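Local coordinates for Rab GDP-dissociation inhibitor (Saccharomyces cerevisiae, PDB 3CPI), which inhibits GDP dissociation from Rab GTPases such as SEC4 and extracts GDP-bound YPT7 from vacuolar membranes, at residues Tyr117-Gly122 and Ile330-Ser335; Tyr125-Asn130 and His195-Trp200. All coordinates share one frame; numbering follows the deposited sequence.

Contact 1: Tyr117-Gly122 and Ile330-Ser335; sequences YVFKQG and IIIPQS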
loop_
_atom_site.group_PDB
_atom_site.type_symbol
_atom_site.label_atom_id
_atom_site.label_comp_id
_atom_site.label_asym_id
_atom_site.label_seq_id
_atom_site.Cartn_x
_atom_site.Cartn_y
_atom_site.Cartn_z
ATOM N N TYR A 117 -14.855 0.558 4.549
ATOM C CA TYR A 117 -15.793 1.655 4.725
ATOM C C TYR A 117 -15.551 2.814 3.757
ATOM O O TYR A 117 -14.443 3.011 3.252
ATOM C CB TYR A 117 -15.744 2.167 6.179
ATOM C CG TYR A 117 -16.408 1.241 7.179
ATOM C CD1 TYR A 117 -15.776 0.076 7.605
ATOM C CD2 TYR A 117 -17.673 1.535 7.706
ATOM C CE1 TYR A 117 -16.378 -0.774 8.516
ATOM C CE2 TYR A 117 -18.286 0.683 8.621
ATOM C CZ TYR A 117 -17.627 -0.464 9.022
ATOM O OH TYR A 117 -18.212 -1.322 9.923
ATOM N N VAL A 118 -16.602 3.585 3.527
ATOM C CA VAL A 118 -16.522 4.787 2.709
ATOM C C VAL A 118 -17.209 5.939 3.433
ATOM O O VAL A 118 -18.202 5.753 4.128
ATOM C CB VAL A 118 -17.100 4.566 1.250
ATOM C CG1 VAL A 118 -18.582 4.269 1.274
ATOM C CG2 VAL A 118 -16.800 5.757 0.346
ATOM N N PHE A 119 -16.657 7.128 3.257
ATOM C CA PHE A 119 -17.158 8.336 3.872
ATOM C C PHE A 119 -18.182 9.018 2.953
ATOM O O PHE A 119 -17.963 9.157 1.744
ATOM C CB PHE A 119 -15.961 9.243 4.159
ATOM C CG PHE A 119 -16.311 10.582 4.729
ATOM C CD1 PHE A 119 -16.270 10.797 6.106
ATOM C CD2 PHE A 119 -16.635 11.643 3.897
ATOM C CE1 PHE A 119 -16.565 12.039 6.643
ATOM C CE2 PHE A 119 -16.947 12.893 4.423
ATOM C CZ PHE A 119 -16.903 13.095 5.799
ATOM N N LYS A 120 -19.303 9.428 3.539
ATOM C CA LYS A 120 -20.322 10.194 2.829
ATOM C C LYS A 120 -20.956 11.235 3.752
ATOM O O LYS A 120 -21.540 10.891 4.786
ATOM C CB LYS A 120 -21.399 9.275 2.235
ATOM C CG LYS A 120 -22.557 10.019 1.559
ATOM C CD LYS A 120 -23.512 9.065 0.870
ATOM C CE LYS A 120 -24.715 9.792 0.311
ATOM N NZ LYS A 120 -25.699 8.823 -0.286
ATOM N N GLN A 121 -20.814 12.504 3.369
ATOM C CA GLN A 121 -21.500 13.624 4.020
ATOM C C GLN A 121 -21.381 13.601 5.549
ATOM O O GLN A 121 -22.354 13.858 6.250
ATOM C CB GLN A 121 -22.981 13.683 3.585
ATOM C CG GLN A 121 -23.197 14.085 2.128
ATOM C CD GLN A 121 -24.630 13.868 1.627
ATOM O OE1 GLN A 121 -25.532 13.489 2.385
ATOM N NE2 GLN A 121 -24.840 14.106 0.328
ATOM N N GLY A 122 -20.191 13.278 6.053
ATOM C CA GLY A 122 -19.913 13.339 7.486
ATOM C C GLY A 122 -19.875 12.020 8.237
ATOM O O GLY A 122 -19.362 11.966 9.350
ATOM N N ILE A 330 -10.912 3.017 5.759
ATOM C CA ILE A 330 -11.863 4.045 5.358
ATOM C C ILE A 330 -11.309 4.751 4.122
ATOM O O ILE A 330 -10.139 5.126 4.081
ATOM C CB ILE A 330 -12.115 5.105 6.476
ATOM C CG1 ILE A 330 -12.367 4.435 7.841
ATOM C CG2 ILE A 330 -13.269 6.033 6.079
ATOM C CD1 ILE A 330 -12.450 5.420 9.002
ATOM N N ILE A 331 -12.151 4.905 3.109
ATOM C CA ILE A 331 -11.837 5.778 1.987
ATOM C C ILE A 331 -12.720 7.016 2.049
ATOM O O ILE A 331 -13.947 6.920 2.108
ATOM C CB ILE A 331 -11.936 5.034 0.637
ATOM C CG1 ILE A 331 -10.634 4.251 0.404
ATOM C CG2 ILE A 331 -12.163 6.004 -0.535
ATOM C CD1 ILE A 331 -10.847 3.026 -0.355
ATOM N N ILE A 332 -12.075 8.178 2.086
ATOM C CA ILE A 332 -12.782 9.448 2.042
ATOM C C ILE A 332 -12.581 10.064 0.660
ATOM O O ILE A 332 -11.533 10.653 0.400
ATOM C CB ILE A 332 -12.310 10.425 3.151
ATOM C CG1 ILE A 332 -12.343 9.746 4.529
ATOM C CG2 ILE A 332 -13.159 11.711 3.132
ATOM C CD1 ILE A 332 -11.659 10.539 5.635
ATOM N N PRO A 333 -13.587 9.918 -0.230
ATOM C CA PRO A 333 -13.512 10.432 -1.600
ATOM C C PRO A 333 -13.384 11.947 -1.612
ATOM O O PRO A 333 -14.052 12.620 -0.832
ATOM C CB PRO A 333 -14.846 9.990 -2.217
ATOM C CG PRO A 333 -15.297 8.839 -1.375
ATOM C CD PRO A 333 -14.876 9.242 0.009
ATOM N N GLN A 334 -12.527 12.462 -2.491
ATOM C CA GLN A 334 -12.126 13.875 -2.484
ATOM C C GLN A 334 -13.272 14.889 -2.543
ATOM O O GLN A 334 -13.219 15.911 -1.874
ATOM C CB GLN A 334 -11.097 14.160 -3.593
ATOM C CG GLN A 334 -11.601 13.949 -5.022
ATOM C CD GLN A 334 -10.469 13.699 -6.004
ATOM O OE1 GLN A 334 -10.223 14.504 -6.907
ATOM N NE2 GLN A 334 -9.766 12.581 -5.825
ATOM N N SER A 335 -14.303 14.607 -3.335
ATOM C CA SER A 335 -15.376 15.575 -3.537
ATOM C C SER A 335 -16.291 15.723 -2.310
ATOM O O SER A 335 -17.109 16.640 -2.243
ATOM C CB SER A 335 -16.193 15.216 -4.775
ATOM O OG SER A 335 -17.134 14.220 -4.445
#
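F119 and I332 lie side by side at the end of a parallel strand pair, and the base of the phenyl ring meets the isoleucine at a slant. CB of F119 starts 3.7 Å from I332 CG1. With CG anti to the backbone N (chi1 177°), the ring root then comes beside I332 CG2, which lies 3.6 Å from F119 CD2 in an oblique approach. CE2 only grazes the same methyl, and beyond CE2 the ring points clear of the 330-335 segment. Beta-branched isoleucine suits the extended backbone, and its two branches divide between the CB and the ring of F119.

The backbones are joined by I331, whose N donates to Y117 O at 3.0 Å (165° at the hydrogen), while its O accepts from F119 N. The next donor in this pattern would be residue 333, but P333 has no N-H, and its CD packs 3.5 Å from F119 O. The pairing stops there. P333 CG also meets V118 CG2, the two side chains crossing at about a right angle.

Strand 123-126 flanks 110-120, and strand 343-349 borders 328-332. Helix 187-197 packs on V118 through F192 and A196, whereas Y117 and I330 meet I124 on the other face.

Contact 2: Tyr125-Asn130 and His195-Trp200; sequences YKVPAN and HAMALW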
loop_
_atom_site.group_PDB
_atom_site.type_symbol
_atom_site.label_atom_id
_atom_site.label_comp_id
_atom_site.label_asym_id
_atom_site.label_seq_id
_atom_site.Cartn_x
_atom_site.Cartn_y
_atom_site.Cartn_z
ATOM N N TYR A 125 -19.730 4.422 6.042
ATOM C CA TYR A 125 -20.624 3.291 5.793
ATOM C C TYR A 125 -19.845 2.136 5.197
ATOM O O TYR A 125 -18.898 2.351 4.443
ATOM C CB TYR A 125 -21.725 3.668 4.790
ATOM C CG TYR A 125 -22.548 4.877 5.152
ATOM C CD1 TYR A 125 -22.095 6.166 4.874
ATOM C CD2 TYR A 125 -23.790 4.732 5.760
ATOM C CE1 TYR A 125 -22.855 7.282 5.209
ATOM C CE2 TYR A 125 -24.558 5.842 6.098
ATOM C CZ TYR A 125 -24.088 7.108 5.820
ATOM O OH TYR A 125 -24.857 8.201 6.156
ATOM N N LYS A 126 -20.264 0.918 5.522
ATOM C CA LYS A 126 -19.740 -0.284 4.895
ATOM C C LYS A 126 -19.899 -0.203 3.377
ATOM O O LYS A 126 -20.955 0.190 2.871
ATOM C CB LYS A 126 -20.489 -1.524 5.389
ATOM C CG LYS A 126 -20.160 -1.980 6.790
ATOM C CD LYS A 126 -20.962 -3.234 7.133
ATOM C CE LYS A 126 -20.416 -3.917 8.373
ATOM N NZ LYS A 126 -21.386 -4.909 8.918
ATOM N N VAL A 127 -18.842 -0.573 2.663
ATOM C CA VAL A 127 -18.907 -0.697 1.215
ATOM C C VAL A 127 -19.614 -2.013 0.877
ATOM O O VAL A 127 -19.113 -3.087 1.214
ATOM C CB VAL A 127 -17.499 -0.631 0.565
ATOM C CG1 VAL A 127 -17.579 -0.893 -0.940
ATOM C CG2 VAL A 127 -16.840 0.721 0.851
ATOM N N PRO A 128 -20.784 -1.929 0.215
ATOM C CA PRO A 128 -21.569 -3.126 -0.109
ATOM C C PRO A 128 -20.953 -3.903 -1.277
ATOM O O PRO A 128 -20.808 -3.364 -2.363
ATOM C CB PRO A 128 -22.948 -2.559 -0.469
ATOM C CG PRO A 128 -22.680 -1.171 -0.952
ATOM C CD PRO A 128 -21.417 -0.692 -0.282
ATOM N N ALA A 129 -20.584 -5.155 -1.026
ATOM C CA ALA A 129 -19.804 -5.954 -1.973
ATOM C C ALA A 129 -20.586 -7.138 -2.547
ATOM O O ALA A 129 -20.062 -7.907 -3.366
ATOM C CB ALA A 129 -18.518 -6.437 -1.313
ATOM N N ASN A 130 -21.828 -7.286 -2.099
ATOM C CA ASN A 130 -22.729 -8.298 -2.632
ATOM C C ASN A 130 -24.165 -7.798 -2.643
ATOM O O ASN A 130 -24.490 -6.774 -2.028
ATOM C CB ASN A 130 -22.597 -9.634 -1.881
ATOM C CG ASN A 130 -22.869 -9.508 -0.392
ATOM O OD1 ASN A 130 -23.794 -8.815 0.026
ATOM N ND2 ASN A 130 -22.058 -10.189 0.419
ATOM N N HIS A 195 -14.171 5.076 -6.243
ATOM C CA HIS A 195 -13.130 5.400 -5.283
ATOM C C HIS A 195 -12.877 4.305 -4.254
ATOM O O HIS A 195 -11.743 4.163 -3.785
ATOM C CB HIS A 195 -13.434 6.739 -4.606
ATOM C CG HIS A 195 -13.298 7.916 -5.523
ATOM N ND1 HIS A 195 -12.182 8.726 -5.536
ATOM C CD2 HIS A 195 -14.128 8.406 -6.475
ATOM C CE1 HIS A 195 -12.334 9.667 -6.451
ATOM N NE2 HIS A 195 -13.509 9.498 -7.032
ATOM N N ALA A 196 -13.909 3.525 -3.925
ATOM C CA ALA A 196 -13.809 2.531 -2.849
ATOM C C ALA A 196 -13.896 1.051 -3.283
ATOM O O ALA A 196 -13.521 0.164 -2.512
ATOM C CB ALA A 196 -14.805 2.838 -1.730
ATOM N N MET A 197 -14.362 0.784 -4.500
ATOM C CA MET A 197 -14.367 -0.598 -5.027
ATOM C C MET A 197 -13.340 -0.775 -6.142
ATOM O O MET A 197 -12.464 -1.646 -6.050
ATOM C CB MET A 197 -15.769 -1.036 -5.476
ATOM C CG MET A 197 -16.823 -0.912 -4.368
ATOM S SD MET A 197 -18.518 -1.353 -4.815
ATOM C CE MET A 197 -18.424 -3.135 -4.773
ATOM N N ALA A 198 -13.445 0.061 -7.175
ATOM C CA ALA A 198 -12.475 0.097 -8.276
ATOM C C ALA A 198 -11.131 0.690 -7.830
ATOM O O ALA A 198 -10.094 0.450 -8.460
ATOM C CB ALA A 198 -13.036 0.896 -9.458
ATOM N N LEU A 199 -11.181 1.486 -6.758
ATOM C CA LEU A 199 -10.005 2.103 -6.126
ATOM C C LEU A 199 -9.272 3.103 -7.002
ATOM O O LEU A 199 -8.066 3.307 -6.843
ATOM C CB LEU A 199 -9.037 1.040 -5.553
ATOM C CG LEU A 199 -9.587 0.262 -4.342
ATOM C CD1 LEU A 199 -8.656 -0.859 -3.938
ATOM C CD2 LEU A 199 -9.856 1.183 -3.151
ATOM N N TRP A 200 -10.001 3.730 -7.921
ATOM C CA TRP A 200 -9.483 4.879 -8.646
ATOM C C TRP A 200 -9.279 6.059 -7.683
ATOM O O TRP A 200 -10.024 6.217 -6.706
ATOM C CB TRP A 200 -10.434 5.296 -9.769
ATOM C CG TRP A 200 -10.693 4.264 -10.840
ATOM C CD1 TRP A 200 -11.898 3.695 -11.156
ATOM C CD2 TRP A 200 -9.734 3.696 -11.745
ATOM N NE1 TRP A 200 -11.749 2.809 -12.195
ATOM C CE2 TRP A 200 -10.434 2.794 -12.582
ATOM C CE3 TRP A 200 -8.352 3.865 -11.931
ATOM C CZ2 TRP A 200 -9.801 2.060 -13.592
ATOM C CZ3 TRP A 200 -7.721 3.138 -12.932
ATOM C CH2 TRP A 200 -8.448 2.238 -13.751
#
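The carbonyl oxygen of P128 receives the end of M197: the methyl CE comes to 3.4 Å from P128 O, and SD lies a little farther from the same oxygen. A methyl bound to sulfur is slightly polarised, so the contact is probably mildly favourable. The methionine reaches it by running straight out from the helix, with chi2 at 178°, and then bending at chi3 (78°), which also brings CE near CA of A129. A long, unbranched and flexible side chain suits this task because it can pass V127 and still bend its methyl to P128 O and A129.

V127 makes the other side-chain contacts, with one methyl for each neighbour. Its CG1, anti to the backbone N, lies 3.5 Å from M197 CG, and the valine and methionine side chains run antiparallel to each other as they overlap. CG2 rests 3.9 Å from CB of A196. Alanine fits here because its single methyl occupies little room between helix and strand end. Beyond A129, the chain turns into helix 131-136, with OD1 of N130 capping the N of E133.

All five touching residues are buried. Helix 210-227 covers V127 and A129 with Y220, A129 also with V224, and M197 with C221. V118 of strand 110-120 touches both V127 and A196, and F192 of helix 187-197 meets P128 and M197. The contact thus joins the C-terminal part of helix 187-197, which includes a wider pi-type turn, to the chain leaving strand 123-126.

From the N terminus, strand 110-120 brings in 117-122, and a tight turn leads straight into strand 123-126 and so to 125-130. The chain then makes a largely helical excursion of 64 residues, without strand, before 195-200 returns and contact 2 closes the loop. Contact 1 closes a far longer one only when 330-335 arrives, so the smaller loop lies wholly within the larger, and the two do not cross. The contacts also touch directly: V118 N probably hydrogen-bonds to Y125 O at 2.8 Å, and I331 CD1 packs on L199 CD2. Contact 1 pairs two strands far apart in sequence but adjacent in the mixed sheet; contact 2 packs helix 187-197 against the loop that leaves that sheet after strand 123-126.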